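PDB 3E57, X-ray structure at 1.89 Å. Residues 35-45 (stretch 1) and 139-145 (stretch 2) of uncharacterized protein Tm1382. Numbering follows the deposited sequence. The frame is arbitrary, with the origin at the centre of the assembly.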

# COMPACT_ATOMS: atom_id res chain seq x y z
N GLY B 35 0.86 -0.56 -2.97
CA GLY B 35 0.00 -1.30 -2.04
C GLY B 35 -1.31 -1.62 -2.70
O GLY B 35 -1.33 -2.21 -3.77
N PHE B 36 -2.41 -1.22 -2.07
CA PHE B 36 -3.75 -1.49 -2.60
C PHE B 36 -4.50 -0.18 -2.74
O PHE B 36 -4.34 0.72 -1.92
N MET B 37 -5.33 -0.10 -3.78
CA MET B 37 -6.26 1.02 -3.97
C MET B 37 -7.62 0.53 -4.47
O MET B 37 -7.68 -0.26 -5.41
N ARG B 38 -8.69 0.98 -3.81
CA ARG B 38 -10.05 0.66 -4.22
C ARG B 38 -10.32 1.33 -5.55
O ARG B 38 -9.96 2.49 -5.73
N VAL B 39 -10.90 0.58 -6.48
CA VAL B 39 -11.39 1.15 -7.74
C VAL B 39 -12.73 0.52 -8.09
O VAL B 39 -13.09 -0.53 -7.58
N ASN B 40 -13.47 1.19 -8.96
CA ASN B 40 -14.77 0.69 -9.41
C ASN B 40 -14.57 -0.42 -10.43
O ASN B 40 -13.77 -0.30 -11.35
N PHE B 41 -15.30 -1.52 -10.26
CA PHE B 41 -15.11 -2.70 -11.09
C PHE B 41 -15.39 -2.41 -12.56
O PHE B 41 -14.62 -2.83 -13.44
N GLU B 42 -16.48 -1.70 -12.83
CA GLU B 42 -16.82 -1.36 -14.21
C GLU B 42 -15.71 -0.52 -14.87
O GLU B 42 -15.35 -0.78 -16.02
N ASP B 43 -15.17 0.45 -14.14
CA ASP B 43 -14.05 1.27 -14.63
C ASP B 43 -12.85 0.39 -14.98
O ASP B 43 -12.21 0.58 -16.03
N PHE B 44 -12.55 -0.58 -14.12
CA PHE B 44 -11.45 -1.51 -14.38
C PHE B 44 -11.67 -2.37 -15.63
O PHE B 44 -10.77 -2.51 -16.45
N LEU B 45 -12.86 -2.95 -15.77
CA LEU B 45 -13.16 -3.80 -16.92
C LEU B 45 -13.11 -3.00 -18.22
O LEU B 45 -12.61 -3.49 -19.24
N GLU B 139 -16.77 -10.32 -5.04
CA GLU B 139 -16.86 -8.90 -4.80
C GLU B 139 -15.52 -8.34 -5.18
O GLU B 139 -14.52 -8.69 -4.56
N PHE B 140 -15.47 -7.51 -6.22
CA PHE B 140 -14.22 -6.85 -6.59
C PHE B 140 -13.88 -5.78 -5.54
O PHE B 140 -14.71 -4.93 -5.23
N LEU B 141 -12.66 -5.84 -5.00
CA LEU B 141 -12.23 -4.88 -3.99
C LEU B 141 -11.36 -3.77 -4.57
O LEU B 141 -11.51 -2.62 -4.21
N GLY B 142 -10.44 -4.11 -5.46
CA GLY B 142 -9.58 -3.10 -6.07
C GLY B 142 -8.32 -3.70 -6.64
O GLY B 142 -8.27 -4.89 -6.95
N LEU B 143 -7.29 -2.86 -6.74
CA LEU B 143 -6.03 -3.21 -7.39
C LEU B 143 -4.85 -3.27 -6.44
O LEU B 143 -4.72 -2.43 -5.53
N ILE B 144 -3.97 -4.23 -6.68
CA ILE B 144 -2.72 -4.35 -5.93
C ILE B 144 -1.55 -4.06 -6.85
O ILE B 144 -1.37 -4.74 -7.88
N ASN B 145 -0.74 -3.08 -6.48
CA ASN B 145 0.42 -2.70 -7.25
C ASN B 145 1.55 -2.48 -6.28
O ASN B 145 1.57 -1.50 -5.54

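The backbone sets the frame for the side chains. Stretch 1 runs antiparallel to strand 139-145 from Gly-35 to Met-37, with paired hydrogen bonds from Gly-35 N to Asn-145 O (2.8 Å), Asn-145 N to Gly-35 O (2.9 Å), Met-37 N to Leu-143 O (3.0 Å) and Leu-143 N to Met-37 O (2.9 Å). Successive side chains therefore alternate between faces: Phe-36 and Ile-144 share one, Met-37 and Leu-143 the other. Farther along, the chain enters a helix at Phe-41, whose aromatic residues pack against Phe-140 and Leu-143.

Phe-36 is t at chi1 (163°) with chi2 at 89°. This conformation lays its ring back along the partner strand, so that CE1 lies 3.5 Å from Gly-142 CA and CZ lies 4.2 Å from Leu-141 CB. Ile-144 meets the ring near its edge, CG1 to Phe-36 CD1 being 4.4 Å; with chi1 m and chi2 t, it is a compact aliphatic neighbour. Gly-142 makes this arrangement possible. A CB there would fall 2.4 Å from Met-37 O and 2.8 Å from Phe-36 CE1, and its backbone angles (159/-156) by themselves call for glycine. Gly-35, at 124/-125, is likewise in a conformation suited to glycine.

Met-37 (t, t, p) projects off the face it shares with Leu-143, its SD farther from the partner strand than its CB, so it covers little of the other stretch. Leu-143, m and t, reaches farther: its CG is 4.0 Å from Val-39 CG2, and its CD2 sits over the face of the Phe-44 ring, 3.7 Å from Phe-44 CE1. A branched aliphatic side chain suits this site because a methyl can direct C-H bonds at the pi face; Leu-143 CD2 is 4.0 Å from the Phe-44 ring centroid.

Phe-140 is the centre of the second cluster. It points toward stretch 1 with chi1 t and chi2 72°, and its ring forms an offset stack with Phe-41, the centroids 4.7 Å apart and the planes at 24°; the closest atoms are Phe-41 CD1 and Phe-140 CG, at 3.4 Å. Phe-41 points sideways, t at chi1 (-167°) with chi2 30°, and Phe-140 CB also lies over its ring. Phe-44, pointing toward strand 139-145, t at chi1 with chi2 62°, is nearly parallel to Phe-140 but slid aside, so these two rings barely overlap. Val-39, m, places CG2 3.4 Å from Phe-140 CE2, while its carbonyl O approaches the ring edge, where the C-H groups carry slight positive charge.

Arg-38 starts away from the partner strand, but its long chain (t, off-well chi2 at 136°, then m) bends back, bringing NE 3.1 Å from Leu-141 O. The oxygen lies over one face of the guanidinium, a poor angle for a hydrogen bond. Leu-141, m and t, has its CB 3.4 Å from Arg-38 NH2, beyond the end of that nitrogen.

Asn-40 turns away to cap the helix: with chi1 t, its OD1 accepts from Asp-43 N at 2.9 Å. Water 1 donates to Val-39 O (2.8 Å) and, weakly, to Phe-140 O (3.4 Å), linking the two backbones where the stretches have moved apart.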

# COMPACT_ATOMS: atom_id res chain seq x y z
CB PHE B 36 -4.51 -2.40 -1.64
CG PHE B 36 -6.00 -2.42 -1.86
CD1 PHE B 36 -6.57 -3.32 -2.75
CD2 PHE B 36 -6.83 -1.55 -1.17
CE1 PHE B 36 -7.95 -3.35 -2.94
CE2 PHE B 36 -8.21 -1.57 -1.36
CZ PHE B 36 -8.77 -2.47 -2.25
CB MET B 37 -5.70 2.00 -5.00
CG MET B 37 -6.57 3.24 -5.15
SD MET B 37 -5.85 4.48 -6.22
CE MET B 37 -5.81 3.58 -7.75
CB ARG B 38 -11.07 1.17 -3.20
CG ARG B 38 -12.53 1.05 -3.65
CD ARG B 38 -13.41 0.53 -2.54
NE ARG B 38 -12.84 -0.75 -2.14
CZ ARG B 38 -13.49 -1.81 -1.67
NH1 ARG B 38 -14.81 -1.82 -1.49
NH2 ARG B 38 -12.76 -2.87 -1.36
CB VAL B 39 -10.38 0.99 -8.93
CG1 VAL B 39 -8.96 1.46 -8.54
CG2 VAL B 39 -10.38 -0.41 -9.46
CB ASN B 40 -15.60 1.85 -9.98
CG ASN B 40 -16.86 1.39 -10.66
OD1 ASN B 40 -16.84 0.93 -11.81
ND2 ASN B 40 -17.98 1.53 -9.96
CB PHE B 41 -15.99 -3.86 -10.61
CG PHE B 41 -15.63 -5.19 -11.22
CD1 PHE B 41 -14.32 -5.49 -11.59
CD2 PHE B 41 -16.60 -6.16 -11.38
CE1 PHE B 41 -14.00 -6.70 -12.13
CE2 PHE B 41 -16.27 -7.40 -11.92
CZ PHE B 41 -14.96 -7.66 -12.29
CB GLU B 42 -18.17 -0.63 -14.26
CG GLU B 42 -18.71 -0.42 -15.67
CD GLU B 42 -18.68 -1.70 -16.48
OE1 GLU B 42 -19.23 -2.72 -16.01
OE2 GLU B 42 -18.10 -1.67 -17.59
CB ASP B 43 -13.62 2.32 -13.59
CG ASP B 43 -14.66 3.41 -13.38
OD1 ASP B 43 -15.59 3.56 -14.21
OD2 ASP B 43 -14.55 4.14 -12.36
CB PHE B 44 -11.22 -2.42 -13.17
CG PHE B 44 -10.11 -3.39 -13.37
CD1 PHE B 44 -8.82 -2.94 -13.58
CD2 PHE B 44 -10.34 -4.76 -13.36
CE1 PHE B 44 -7.78 -3.82 -13.78
CE2 PHE B 44 -9.30 -5.65 -13.56
CZ PHE B 44 -8.02 -5.17 -13.77
CB LEU B 45 -14.53 -4.46 -16.77
CG LEU B 45 -14.68 -5.54 -15.71
CD1 LEU B 45 -16.12 -6.05 -15.73
CD2 LEU B 45 -13.68 -6.69 -15.91
CB GLU B 139 -17.15 -8.63 -3.32
CG GLU B 139 -17.36 -7.15 -2.97
CD GLU B 139 -17.47 -6.88 -1.47
OE1 GLU B 139 -17.53 -7.84 -0.66
OE2 GLU B 139 -17.48 -5.68 -1.09
CB PHE B 140 -14.36 -6.21 -7.96
CG PHE B 140 -13.15 -5.42 -8.40
CD1 PHE B 140 -11.98 -6.05 -8.76
CD2 PHE B 140 -13.19 -4.04 -8.45
CE1 PHE B 140 -10.88 -5.32 -9.18
CE2 PHE B 140 -12.10 -3.30 -8.87
CZ PHE B 140 -10.95 -3.94 -9.23
CB LEU B 141 -11.48 -5.59 -2.85
CG LEU B 141 -12.23 -6.69 -2.11
CD1 LEU B 141 -11.38 -7.19 -0.93
CD2 LEU B 141 -13.58 -6.21 -1.62
CB LEU B 143 -5.71 -2.18 -8.47
CG LEU B 143 -6.73 -2.08 -9.61
CD1 LEU B 143 -6.18 -1.17 -10.70
CD2 LEU B 143 -7.04 -3.44 -10.17
CB ILE B 144 -2.50 -5.76 -5.37
CG1 ILE B 144 -3.68 -6.20 -4.50
CG2 ILE B 144 -1.17 -5.79 -4.61
CD1 ILE B 144 -3.57 -7.66 -4.02
CB ASN B 145 0.14 -1.41 -8.04
CG ASN B 145 1.28 -1.02 -8.96
OD1 ASN B 145 1.81 -1.85 -9.69
ND2 ASN B 145 1.66 0.26 -8.93
O HOH W 1 -14.71 -1.52 -5.55